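Local structure of putative uncharacterized protein (Chaetomium thermophilum, 5T8V) at residues A[1187-1190]-A[1191-1195]; A[1231-1234]-A[1235-1239]; A[1244-1247]-A[1248-1252]; A[1272-1275]-A[1276-1279]. The protein probably acts as a cohesin loader that binds chromatin in the nucleus, the chain described here being its C-terminal, HEAT-repeat fragment. All coordinates share one frame; numbering follows the deposited sequence.

Contact 1: residues A[1187-1190]-A[1191-1195]; sequences ALHT and KHETV
K1191, the last residue of helix 1175-1191, still returns its backbone N-H to A1187 O, an i to i+4 bond of 2.9 Å. With CG anti to the carbonyl carbon (chi1 -45°), its side chain turns back along the preceding turn: K1191 CG lies 3.3 Å from A1187 O, and the amino end bends round towards A1187 CB. H1192 follows, donating its N to L1188 O at 2.7 Å in a less straight bond. This residue is the first to leave helical backbone angles and also serves as N-cap of the short helix 1193-1196, so a single residue separates the two helices. Its CB sits against L1188 O, while CB of K1191 lies over one face of its imidazole. E1193 then opens the new helix. Its CG is anti to the backbone N, and the extended chain runs beside H1189 in the same direction; E1193 CB lies over one face of the histidine ring, and E1193 CG is 3.7 Å from H1189 NE2. The carboxylate is turned 71° from the ring, with E1193 OE1 3.6 Å from H1189 NE2. At that distance the glutamate and imidazole are close neighbours, and any electrostatic attraction would depend on the charge of the histidine; the last turn of helix 1175-1191 is held by the two backbone bonds.

Contact 2: residues A[1231-1234]-A[1235-1239]; sequences HLFM and EVLKI
F1233 and L1237 make the main apolar contact of this turn, lying side by side and pointing the same way. The leucine methyl CD2 meets the phenyl group at its edge, close to the ring plane, with F1233 CE1 to L1237 CD2 at 3.5 Å. The ring reaches that position because F1233 CG is anti to the backbone N (chi1 -159°). Three i to i+4 backbone bonds hold the helix: E1235 N to H1231 O at 3.0 Å, V1236 N to L1232 O at 2.9 Å and L1237 N to F1233 O at 3.1 Å. The series then breaks: K1238 N bonds to E1235 O at 2.9 Å, one residue nearer than in the alpha pattern, and the helix is kinked there. Among polar side chains, H1231 NE2 and E1235 OE2 stay 5.4 Å apart, and H1231 ND1 is taken by P1228 O. Around the helix 1231-1240, V1236 packs against F1182 and H1185 of helix 1175-1191, F1233 against A1203 and I1207 of helix 1200-1213, and M1234 against helix 1243-1254, which follows it in the chain.

Contact 3: residues A[1244-1247]-A[1248-1252]; sequences NRVK and FLEKL
The phenyl ring of F1248 has R1245 O at an oblique position beside it, and F1248 CB lies 3.2 Å from R1245 O. Beyond the two segments, Y1200 meets the ring edge-to-face and F1233 meets it with planes at about 50°, so the ring belongs to an aromatic cluster between helices. The second flat group, the E1250 carboxylate, has aliphatic neighbours on its own helix: V1246 CG1 is 4.1 Å from E1250 OE2, the two side chains running side by side, and K1247 CD is 3.3 Å from E1250 OE1, the lysine crossing the glutamate at about a right angle. K1247 starts with CG anti to its backbone N (chi1 -173°) and then bends at chi2, which lays its methylene chain against the carboxylate while the ammonium group passes on towards K1251. There the two lysine ends come together, with K1247 NZ 3.7 Å from K1251 NZ; if both are charged they would repel, offset in part by E1250, whose OE1 lies 4.9 Å from K1247 NZ. The guanidinium of R1245 leaves in another direction, forming a salt bridge through NE with E1293. Main-chain bonds from L1249 N to R1245 O, E1250 N to V1246 O and K1251 N to K1247 O bind the turns, the second being 2.9 Å long. The result is an amphipathic alpha helix, F1248 and L1249 turned into the protein and the lysines outward, as expected of helices stacked in a HEAT-repeat protein.

Contact 4: residues A[1272-1275]-A[1276-1279]; sequences HVQY and SRFI
H1272 through I1279 are alpha-helical: S1276 N, R1277 N, F1278 N and I1279 N bond to the carbonyl oxygens of H1272, V1273, Q1274 and Y1275, the R1277 N to V1273 O bond measuring 2.9 Å. H1272 O accepts S1276 N at 2.9 Å, and the hydroxyl S1276 OG is probably bonded to H1272 O as well, although the 2.5 Å between them is doubtful in its exact length. The serine torsion (chi1 -62°) sets OG beside its own backbone N, on the side of that oxygen. The hydroxyl also lies over the centre of the H1272 imidazole, 3.3 Å above its plane, while NE2 of this ring bonds to I1256 O. One turn on, Y1275 and I1279 meet: I1279 CD1 lies over one face of the phenol ring, towards its rim, and I1279 CG2 is 3.8 Å from Y1275 CE1. F1278 CD2 approaches the same ring obliquely, 4.4 Å from Y1275 CD1. F1208 of helix 1200-1213 meets the rings of Y1275 and F1278, and the tyrosine hydroxyl bonds to Q1255 OE1. Apolar packing is thus combined with polar groups that find partners beyond the helix: Y1275 OH is held by Q1255 and H1272 NE2 by the backbone oxygen of I1256, which ties both rings to the chain just after helix 1243-1254.

All four contacts are local and follow one another along the chain, so none nests within or crosses another and none closes a long loop. Contact 1 lies where helix 1175-1191 gives way to helix 1193-1196. Contact 2, on helix 1231-1240, comes back against it, V1236 CG1 packing 3.7 Å from H1189 CG. Contact 3 belongs to the next helix, 1243-1254, and touches contact 2 through M1234 and F1233. Contact 4, on helix 1271-1284, meets contact 3 where I1279 CD1 reaches L1252 O, whereas its centre is about 28 Å from that of contact 1. Within the cohesion C-terminal region the last three helices follow one another, while helices 1193-1196 and 1200-1213 separate them from the first.

Contact 1: residues A[1187-1190]-A[1191-1195]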
loop_
_atom_site.group_PDB
_atom_site.type_symbol
_atom_site.label_atom_id
_atom_site.label_comp_id
_atom_site.label_asym_id
_atom_site.label_seq_id
_atom_site.Cartn_x
_atom_site.Cartn_y
_atom_site.Cartn_z
ATOM N N ALA A 1187 26.879 -14.058 -23.834
ATOM C CA ALA A 1187 26.680 -14.836 -25.053
ATOM C C ALA A 1187 27.883 -15.723 -25.340
ATOM O O ALA A 1187 27.732 -16.897 -25.704
ATOM C CB ALA A 1187 26.412 -13.901 -26.232
ATOM N N LEU A 1188 29.091 -15.182 -25.175
ATOM C CA LEU A 1188 30.296 -15.956 -25.443
ATOM C C LEU A 1188 30.378 -17.175 -24.535
ATOM O O LEU A 1188 30.738 -18.270 -24.984
ATOM C CB LEU A 1188 31.527 -15.065 -25.279
ATOM C CG LEU A 1188 32.865 -15.643 -25.736
ATOM C CD1 LEU A 1188 33.775 -14.520 -26.215
ATOM C CD2 LEU A 1188 33.533 -16.428 -24.617
ATOM N N HIS A 1189 30.054 -17.009 -23.251
ATOM C CA HIS A 1189 30.000 -18.160 -22.355
ATOM C C HIS A 1189 28.893 -19.121 -22.768
ATOM O O HIS A 1189 29.060 -20.343 -22.681
ATOM C CB HIS A 1189 29.795 -17.697 -20.913
ATOM C CG HIS A 1189 29.399 -18.797 -19.977
ATOM N ND1 HIS A 1189 28.085 -19.156 -19.765
ATOM C CD2 HIS A 1189 30.143 -19.619 -19.199
ATOM C CE1 HIS A 1189 28.037 -20.150 -18.897
ATOM N NE2 HIS A 1189 29.272 -20.450 -18.538
ATOM N N THR A 1190 27.756 -18.587 -23.220
ATOM C CA THR A 1190 26.661 -19.440 -23.673
ATOM C C THR A 1190 27.123 -20.372 -24.786
ATOM O O THR A 1190 26.858 -21.579 -24.752
ATOM C CB THR A 1190 25.485 -18.580 -24.145
ATOM O OG1 THR A 1190 24.954 -17.842 -23.036
ATOM C CG2 THR A 1190 24.376 -19.441 -24.752
ATOM N N LYS A 1191 27.823 -19.829 -25.781
ATOM C CA LYS A 1191 28.242 -20.629 -26.925
ATOM C C LYS A 1191 29.567 -21.348 -26.701
ATOM O O LYS A 1191 29.793 -22.404 -27.303
ATOM C CB LYS A 1191 28.356 -19.751 -28.173
ATOM C CG LYS A 1191 27.192 -18.796 -28.371
ATOM C CD LYS A 1191 27.061 -18.384 -29.827
ATOM C CE LYS A 1191 26.697 -16.919 -29.977
ATOM N NZ LYS A 1191 27.898 -16.047 -29.855
ATOM N N HIS A 1192 30.446 -20.812 -25.851
ATOM C CA HIS A 1192 31.796 -21.345 -25.686
ATOM C C HIS A 1192 32.182 -21.388 -24.204
ATOM O O HIS A 1192 33.097 -20.714 -23.744
ATOM C CB HIS A 1192 32.795 -20.510 -26.487
ATOM C CG HIS A 1192 32.461 -20.396 -27.942
ATOM N ND1 HIS A 1192 32.466 -19.192 -28.615
ATOM C CD2 HIS A 1192 32.118 -21.335 -28.855
ATOM C CE1 HIS A 1192 32.136 -19.395 -29.878
ATOM N NE2 HIS A 1192 31.920 -20.686 -30.050
ATOM N N GLU A 1193 31.468 -22.213 -23.433
ATOM C CA GLU A 1193 31.835 -22.428 -22.037
ATOM C C GLU A 1193 33.129 -23.226 -21.930
ATOM O O GLU A 1193 33.981 -22.941 -21.075
ATOM C CB GLU A 1193 30.695 -23.146 -21.313
ATOM C CG GLU A 1193 30.975 -23.498 -19.857
ATOM C CD GLU A 1193 29.969 -24.486 -19.298
ATOM O OE1 GLU A 1193 29.162 -24.092 -18.431
ATOM O OE2 GLU A 1193 29.979 -25.658 -19.736
ATOM N N THR A 1194 33.289 -24.226 -22.802
ATOM C CA THR A 1194 34.453 -25.105 -22.767
ATOM C C THR A 1194 35.759 -24.324 -22.699
ATOM O O THR A 1194 36.723 -24.780 -22.073
ATOM C CB THR A 1194 34.449 -26.006 -24.007
ATOM O OG1 THR A 1194 33.195 -26.695 -24.096
ATOM C CG2 THR A 1194 35.579 -27.028 -23.950
ATOM N N VAL A 1195 35.814 -23.154 -23.331
ATOM C CA VAL A 1195 37.063 -22.405 -23.411
ATOM C C VAL A 1195 37.213 -21.416 -22.260
ATOM O O VAL A 1195 38.330 -21.183 -21.789
ATOM C CB VAL A 1195 37.164 -21.687 -24.768
ATOM C CG1 VAL A 1195 36.094 -20.608 -24.897
ATOM C CG2 VAL A 1195 38.551 -21.100 -24.958
#

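Contact 2: residues A[1231-1234]-A[1235-1239]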
loop_
_atom_site.group_PDB
_atom_site.type_symbol
_atom_site.label_atom_id
_atom_site.label_comp_id
_atom_site.label_asym_id
_atom_site.label_seq_id
_atom_site.Cartn_x
_atom_site.Cartn_y
_atom_site.Cartn_z
ATOM N N HIS A 1231 30.566 -9.835 -9.360
ATOM C CA HIS A 1231 29.176 -10.268 -9.268
ATOM C C HIS A 1231 28.576 -10.507 -10.648
ATOM O O HIS A 1231 27.701 -11.366 -10.799
ATOM C CB HIS A 1231 28.350 -9.249 -8.477
ATOM C CG HIS A 1231 27.696 -8.199 -9.320
ATOM N ND1 HIS A 1231 28.312 -7.007 -9.635
ATOM C CD2 HIS A 1231 26.469 -8.150 -9.889
ATOM C CE1 HIS A 1231 27.496 -6.274 -10.372
ATOM N NE2 HIS A 1231 26.371 -6.946 -10.543
ATOM N N LEU A 1232 29.032 -9.771 -11.665
ATOM C CA LEU A 1232 28.652 -10.104 -13.034
ATOM C C LEU A 1232 29.207 -11.467 -13.421
ATOM O O LEU A 1232 28.470 -12.340 -13.893
ATOM C CB LEU A 1232 29.152 -9.033 -14.008
ATOM C CG LEU A 1232 28.592 -7.608 -13.930
ATOM C CD1 LEU A 1232 27.108 -7.605 -13.579
ATOM C CD2 LEU A 1232 29.400 -6.754 -12.955
ATOM N N PHE A 1233 30.510 -11.666 -13.213
ATOM C CA PHE A 1233 31.147 -12.939 -13.530
ATOM C C PHE A 1233 30.322 -14.105 -12.997
ATOM O O PHE A 1233 29.802 -14.924 -13.764
ATOM C CB PHE A 1233 32.564 -12.959 -12.946
ATOM C CG PHE A 1233 33.490 -13.955 -13.594
ATOM C CD1 PHE A 1233 33.000 -15.027 -14.326
ATOM C CD2 PHE A 1233 34.860 -13.817 -13.463
ATOM C CE1 PHE A 1233 33.860 -15.934 -14.914
ATOM C CE2 PHE A 1233 35.726 -14.721 -14.050
ATOM C CZ PHE A 1233 35.224 -15.781 -14.775
ATOM N N MET A 1234 30.174 -14.181 -11.673
ATOM C CA MET A 1234 29.427 -15.285 -11.084
ATOM C C MET A 1234 27.994 -15.326 -11.590
ATOM O O MET A 1234 27.422 -16.413 -11.737
ATOM C CB MET A 1234 29.453 -15.181 -9.562
ATOM C CG MET A 1234 30.799 -15.547 -8.958
ATOM S SD MET A 1234 30.689 -16.089 -7.245
ATOM C CE MET A 1234 29.777 -17.617 -7.422
ATOM N N GLU A 1235 27.395 -14.165 -11.871
ATOM C CA GLU A 1235 26.046 -14.170 -12.423
ATOM C C GLU A 1235 26.006 -14.946 -13.731
ATOM O O GLU A 1235 25.094 -15.748 -13.961
ATOM C CB GLU A 1235 25.545 -12.740 -12.626
ATOM C CG GLU A 1235 24.065 -12.661 -12.968
ATOM C CD GLU A 1235 23.497 -11.263 -12.808
ATOM O OE1 GLU A 1235 23.616 -10.458 -13.754
ATOM O OE2 GLU A 1235 22.937 -10.970 -11.729
ATOM N N VAL A 1236 27.006 -14.740 -14.593
ATOM C CA VAL A 1236 27.088 -15.509 -15.830
ATOM C C VAL A 1236 27.271 -16.987 -15.523
ATOM O O VAL A 1236 26.762 -17.849 -16.250
ATOM C CB VAL A 1236 28.224 -14.963 -16.717
ATOM C CG1 VAL A 1236 28.393 -15.817 -17.972
ATOM C CG2 VAL A 1236 27.943 -13.518 -17.096
ATOM N N LEU A 1237 27.991 -17.307 -14.448
ATOM C CA LEU A 1237 28.154 -18.696 -14.036
ATOM C C LEU A 1237 26.893 -19.276 -13.413
ATOM O O LEU A 1237 26.902 -20.448 -13.021
ATOM C CB LEU A 1237 29.322 -18.815 -13.053
ATOM C CG LEU A 1237 30.705 -19.018 -13.679
ATOM C CD1 LEU A 1237 30.830 -20.424 -14.236
ATOM C CD2 LEU A 1237 30.981 -17.988 -14.768
ATOM N N LYS A 1238 25.818 -18.496 -13.310
ATOM C CA LYS A 1238 24.550 -19.003 -12.804
ATOM C C LYS A 1238 23.780 -19.800 -13.850
ATOM O O LYS A 1238 22.727 -20.360 -13.526
ATOM C CB LYS A 1238 23.691 -17.840 -12.302
ATOM C CG LYS A 1238 22.789 -18.193 -11.127
ATOM C CD LYS A 1238 21.870 -17.039 -10.740
ATOM C CE LYS A 1238 22.653 -15.800 -10.319
ATOM N NZ LYS A 1238 21.764 -14.730 -9.788
ATOM N N ILE A 1239 24.277 -19.864 -15.085
ATOM C CA ILE A 1239 23.618 -20.601 -16.160
ATOM C C ILE A 1239 24.287 -21.959 -16.312
ATOM O O ILE A 1239 23.633 -22.953 -16.652
ATOM C CB ILE A 1239 23.662 -19.812 -17.483
ATOM C CG1 ILE A 1239 22.962 -18.458 -17.318
ATOM C CG2 ILE A 1239 23.013 -20.617 -18.611
ATOM C CD1 ILE A 1239 23.133 -17.521 -18.500
#

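Contact 3: residues A[1244-1247]-A[1248-1252]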
loop_
_atom_site.group_PDB
_atom_site.type_symbol
_atom_site.label_atom_id
_atom_site.label_comp_id
_atom_site.label_asym_id
_atom_site.label_seq_id
_atom_site.Cartn_x
_atom_site.Cartn_y
_atom_site.Cartn_z
ATOM N N ASN A 1244 30.678 -26.731 -11.626
ATOM C CA ASN A 1244 31.551 -25.850 -12.394
ATOM C C ASN A 1244 31.663 -24.479 -11.745
ATOM O O ASN A 1244 32.715 -23.834 -11.828
ATOM C CB ASN A 1244 31.037 -25.720 -13.826
ATOM C CG ASN A 1244 32.113 -25.265 -14.787
ATOM O OD1 ASN A 1244 32.154 -24.103 -15.191
ATOM N ND2 ASN A 1244 33.002 -26.182 -15.150
ATOM N N ARG A 1245 30.593 -24.016 -11.097
ATOM C CA ARG A 1245 30.667 -22.783 -10.324
ATOM C C ARG A 1245 31.497 -22.985 -9.061
ATOM O O ARG A 1245 32.376 -22.174 -8.747
ATOM C CB ARG A 1245 29.254 -22.302 -9.987
ATOM C CG ARG A 1245 29.187 -21.178 -8.970
ATOM C CD ARG A 1245 27.860 -20.437 -9.067
ATOM N NE ARG A 1245 27.575 -19.647 -7.872
ATOM C CZ ARG A 1245 26.605 -18.740 -7.783
ATOM N NH1 ARG A 1245 25.821 -18.491 -8.822
ATOM N NH2 ARG A 1245 26.425 -18.073 -6.651
ATOM N N VAL A 1246 31.241 -24.077 -8.332
ATOM C CA VAL A 1246 32.010 -24.383 -7.125
ATOM C C VAL A 1246 33.499 -24.213 -7.394
ATOM O O VAL A 1246 34.190 -23.435 -6.725
ATOM C CB VAL A 1246 31.698 -25.807 -6.630
ATOM C CG1 VAL A 1246 32.670 -26.229 -5.521
ATOM C CG2 VAL A 1246 30.270 -25.895 -6.129
ATOM N N LYS A 1247 34.014 -24.943 -8.385
ATOM C CA LYS A 1247 35.448 -24.916 -8.645
ATOM C C LYS A 1247 35.943 -23.492 -8.851
ATOM O O LYS A 1247 37.026 -23.130 -8.375
ATOM C CB LYS A 1247 35.785 -25.784 -9.860
ATOM C CG LYS A 1247 37.282 -25.962 -10.100
ATOM C CD LYS A 1247 37.974 -26.623 -8.909
ATOM C CE LYS A 1247 39.449 -26.865 -9.176
ATOM N NZ LYS A 1247 40.201 -25.592 -9.363
ATOM N N PHE A 1248 35.161 -22.664 -9.548
ATOM C CA PHE A 1248 35.550 -21.269 -9.725
ATOM C C PHE A 1248 35.871 -20.637 -8.377
ATOM O O PHE A 1248 36.969 -20.111 -8.165
ATOM C CB PHE A 1248 34.445 -20.492 -10.442
ATOM C CG PHE A 1248 34.693 -19.013 -10.504
ATOM C CD1 PHE A 1248 35.660 -18.495 -11.347
ATOM C CD2 PHE A 1248 33.959 -18.141 -9.716
ATOM C CE1 PHE A 1248 35.893 -17.134 -11.404
ATOM C CE2 PHE A 1248 34.185 -16.779 -9.769
ATOM C CZ PHE A 1248 35.154 -16.275 -10.614
ATOM N N LEU A 1249 34.918 -20.700 -7.444
ATOM C CA LEU A 1249 35.182 -20.245 -6.084
ATOM C C LEU A 1249 36.477 -20.851 -5.559
ATOM O O LEU A 1249 37.372 -20.134 -5.098
ATOM C CB LEU A 1249 34.008 -20.606 -5.172
ATOM C CG LEU A 1249 32.662 -19.954 -5.494
ATOM C CD1 LEU A 1249 31.586 -20.479 -4.556
ATOM C CD2 LEU A 1249 32.756 -18.436 -5.404
ATOM N N GLU A 1250 36.603 -22.176 -5.643
ATOM C CA GLU A 1250 37.827 -22.818 -5.183
ATOM C C GLU A 1250 39.042 -22.218 -5.875
ATOM O O GLU A 1250 40.045 -21.901 -5.220
ATOM C CB GLU A 1250 37.750 -24.325 -5.421
ATOM C CG GLU A 1250 36.718 -25.019 -4.548
ATOM C CD GLU A 1250 36.724 -26.524 -4.717
ATOM O OE1 GLU A 1250 37.240 -27.008 -5.747
ATOM O OE2 GLU A 1250 36.215 -27.225 -3.816
ATOM N N LYS A 1251 38.965 -22.019 -7.194
ATOM C CA LYS A 1251 40.088 -21.422 -7.906
ATOM C C LYS A 1251 40.434 -20.057 -7.323
ATOM O O LYS A 1251 41.614 -19.740 -7.128
ATOM C CB LYS A 1251 39.774 -21.314 -9.399
ATOM C CG LYS A 1251 40.912 -20.741 -10.249
ATOM C CD LYS A 1251 42.264 -21.405 -9.970
ATOM C CE LYS A 1251 42.234 -22.915 -10.193
ATOM N NZ LYS A 1251 42.003 -23.281 -11.621
ATOM N N LEU A 1252 39.419 -19.241 -7.022
ATOM C CA LEU A 1252 39.671 -17.982 -6.331
ATOM C C LEU A 1252 40.533 -18.215 -5.101
ATOM O O LEU A 1252 41.588 -17.592 -4.935
ATOM C CB LEU A 1252 38.351 -17.313 -5.940
ATOM C CG LEU A 1252 37.642 -16.485 -7.007
ATOM C CD1 LEU A 1252 36.199 -16.229 -6.601
ATOM C CD2 LEU A 1252 38.377 -15.174 -7.215
#

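Contact 4: residues A[1272-1275]-A[1276-1279]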
loop_
_atom_site.group_PDB
_atom_site.type_symbol
_atom_site.label_atom_id
_atom_site.label_comp_id
_atom_site.label_asym_id
_atom_site.label_seq_id
_atom_site.Cartn_x
_atom_site.Cartn_y
_atom_site.Cartn_z
ATOM N N HIS A 1272 50.760 -9.220 -4.331
ATOM C CA HIS A 1272 49.923 -10.365 -4.006
ATOM C C HIS A 1272 49.020 -10.105 -2.807
ATOM O O HIS A 1272 48.003 -10.791 -2.657
ATOM C CB HIS A 1272 50.796 -11.591 -3.743
ATOM C CG HIS A 1272 50.015 -12.840 -3.488
ATOM N ND1 HIS A 1272 49.034 -13.291 -4.344
ATOM C CD2 HIS A 1272 50.063 -13.728 -2.468
ATOM C CE1 HIS A 1272 48.515 -14.407 -3.865
ATOM N NE2 HIS A 1272 49.121 -14.694 -2.727
ATOM N N VAL A 1273 49.362 -9.143 -1.949
ATOM C CA VAL A 1273 48.480 -8.792 -0.840
ATOM C C VAL A 1273 47.334 -7.914 -1.325
ATOM O O VAL A 1273 46.187 -8.074 -0.891
ATOM C CB VAL A 1273 49.282 -8.110 0.283
ATOM C CG1 VAL A 1273 48.349 -7.567 1.367
ATOM C CG2 VAL A 1273 50.274 -9.090 0.889
ATOM N N GLN A 1274 47.621 -6.967 -2.221
ATOM C CA GLN A 1274 46.557 -6.175 -2.827
ATOM C C GLN A 1274 45.606 -7.065 -3.616
ATOM O O GLN A 1274 44.380 -6.927 -3.517
ATOM C CB GLN A 1274 47.164 -5.097 -3.726
ATOM C CG GLN A 1274 46.161 -4.096 -4.282
ATOM C CD GLN A 1274 45.543 -3.225 -3.208
ATOM O OE1 GLN A 1274 46.225 -2.415 -2.578
ATOM N NE2 GLN A 1274 44.243 -3.386 -2.992
ATOM N N TYR A 1275 46.159 -7.997 -4.397
ATOM C CA TYR A 1275 45.334 -8.927 -5.164
ATOM C C TYR A 1275 44.529 -9.838 -4.239
ATOM O O TYR A 1275 43.309 -9.993 -4.399
ATOM C CB TYR A 1275 46.240 -9.738 -6.095
ATOM C CG TYR A 1275 45.538 -10.753 -6.966
ATOM C CD1 TYR A 1275 44.416 -10.409 -7.707
ATOM C CD2 TYR A 1275 46.021 -12.051 -7.071
ATOM C CE1 TYR A 1275 43.781 -11.338 -8.512
ATOM C CE2 TYR A 1275 45.395 -12.985 -7.872
ATOM C CZ TYR A 1275 44.275 -12.624 -8.592
ATOM O OH TYR A 1275 43.649 -13.553 -9.392
ATOM N N SER A 1276 45.200 -10.443 -3.256
ATOM C CA SER A 1276 44.517 -11.307 -2.299
ATOM C C SER A 1276 43.354 -10.578 -1.638
ATOM O O SER A 1276 42.232 -11.091 -1.584
ATOM C CB SER A 1276 45.508 -11.804 -1.247
ATOM O OG SER A 1276 46.530 -12.589 -1.838
ATOM N N ARG A 1277 43.608 -9.371 -1.127
ATOM C CA ARG A 1277 42.530 -8.561 -0.571
ATOM C C ARG A 1277 41.408 -8.387 -1.585
ATOM O O ARG A 1277 40.223 -8.546 -1.260
ATOM C CB ARG A 1277 43.072 -7.199 -0.137
ATOM C CG ARG A 1277 42.011 -6.281 0.451
ATOM C CD ARG A 1277 42.576 -4.917 0.796
ATOM N NE ARG A 1277 41.671 -4.169 1.664
ATOM C CZ ARG A 1277 41.963 -3.001 2.225
ATOM N NH1 ARG A 1277 43.142 -2.430 2.015
ATOM N NH2 ARG A 1277 41.072 -2.403 3.005
ATOM N N PHE A 1278 41.769 -8.059 -2.828
ATOM C CA PHE A 1278 40.758 -7.839 -3.853
ATOM C C PHE A 1278 39.832 -9.040 -3.988
ATOM O O PHE A 1278 38.614 -8.876 -4.129
ATOM C CB PHE A 1278 41.414 -7.527 -5.199
ATOM C CG PHE A 1278 40.455 -7.562 -6.357
ATOM C CD1 PHE A 1278 39.586 -6.510 -6.585
ATOM C CD2 PHE A 1278 40.417 -8.649 -7.213
ATOM C CE1 PHE A 1278 38.699 -6.541 -7.645
ATOM C CE2 PHE A 1278 39.536 -8.687 -8.273
ATOM C CZ PHE A 1278 38.675 -7.632 -8.490
ATOM N N ILE A 1279 40.379 -10.259 -3.939
ATOM C CA ILE A 1279 39.564 -11.442 -4.211
ATOM C C ILE A 1279 39.028 -12.106 -2.947
ATOM O O ILE A 1279 38.270 -13.077 -3.057
ATOM C CB ILE A 1279 40.318 -12.474 -5.076
ATOM C CG1 ILE A 1279 41.562 -13.009 -4.366
ATOM C CG2 ILE A 1279 40.690 -11.856 -6.418
ATOM C CD1 ILE A 1279 42.253 -14.125 -5.140
#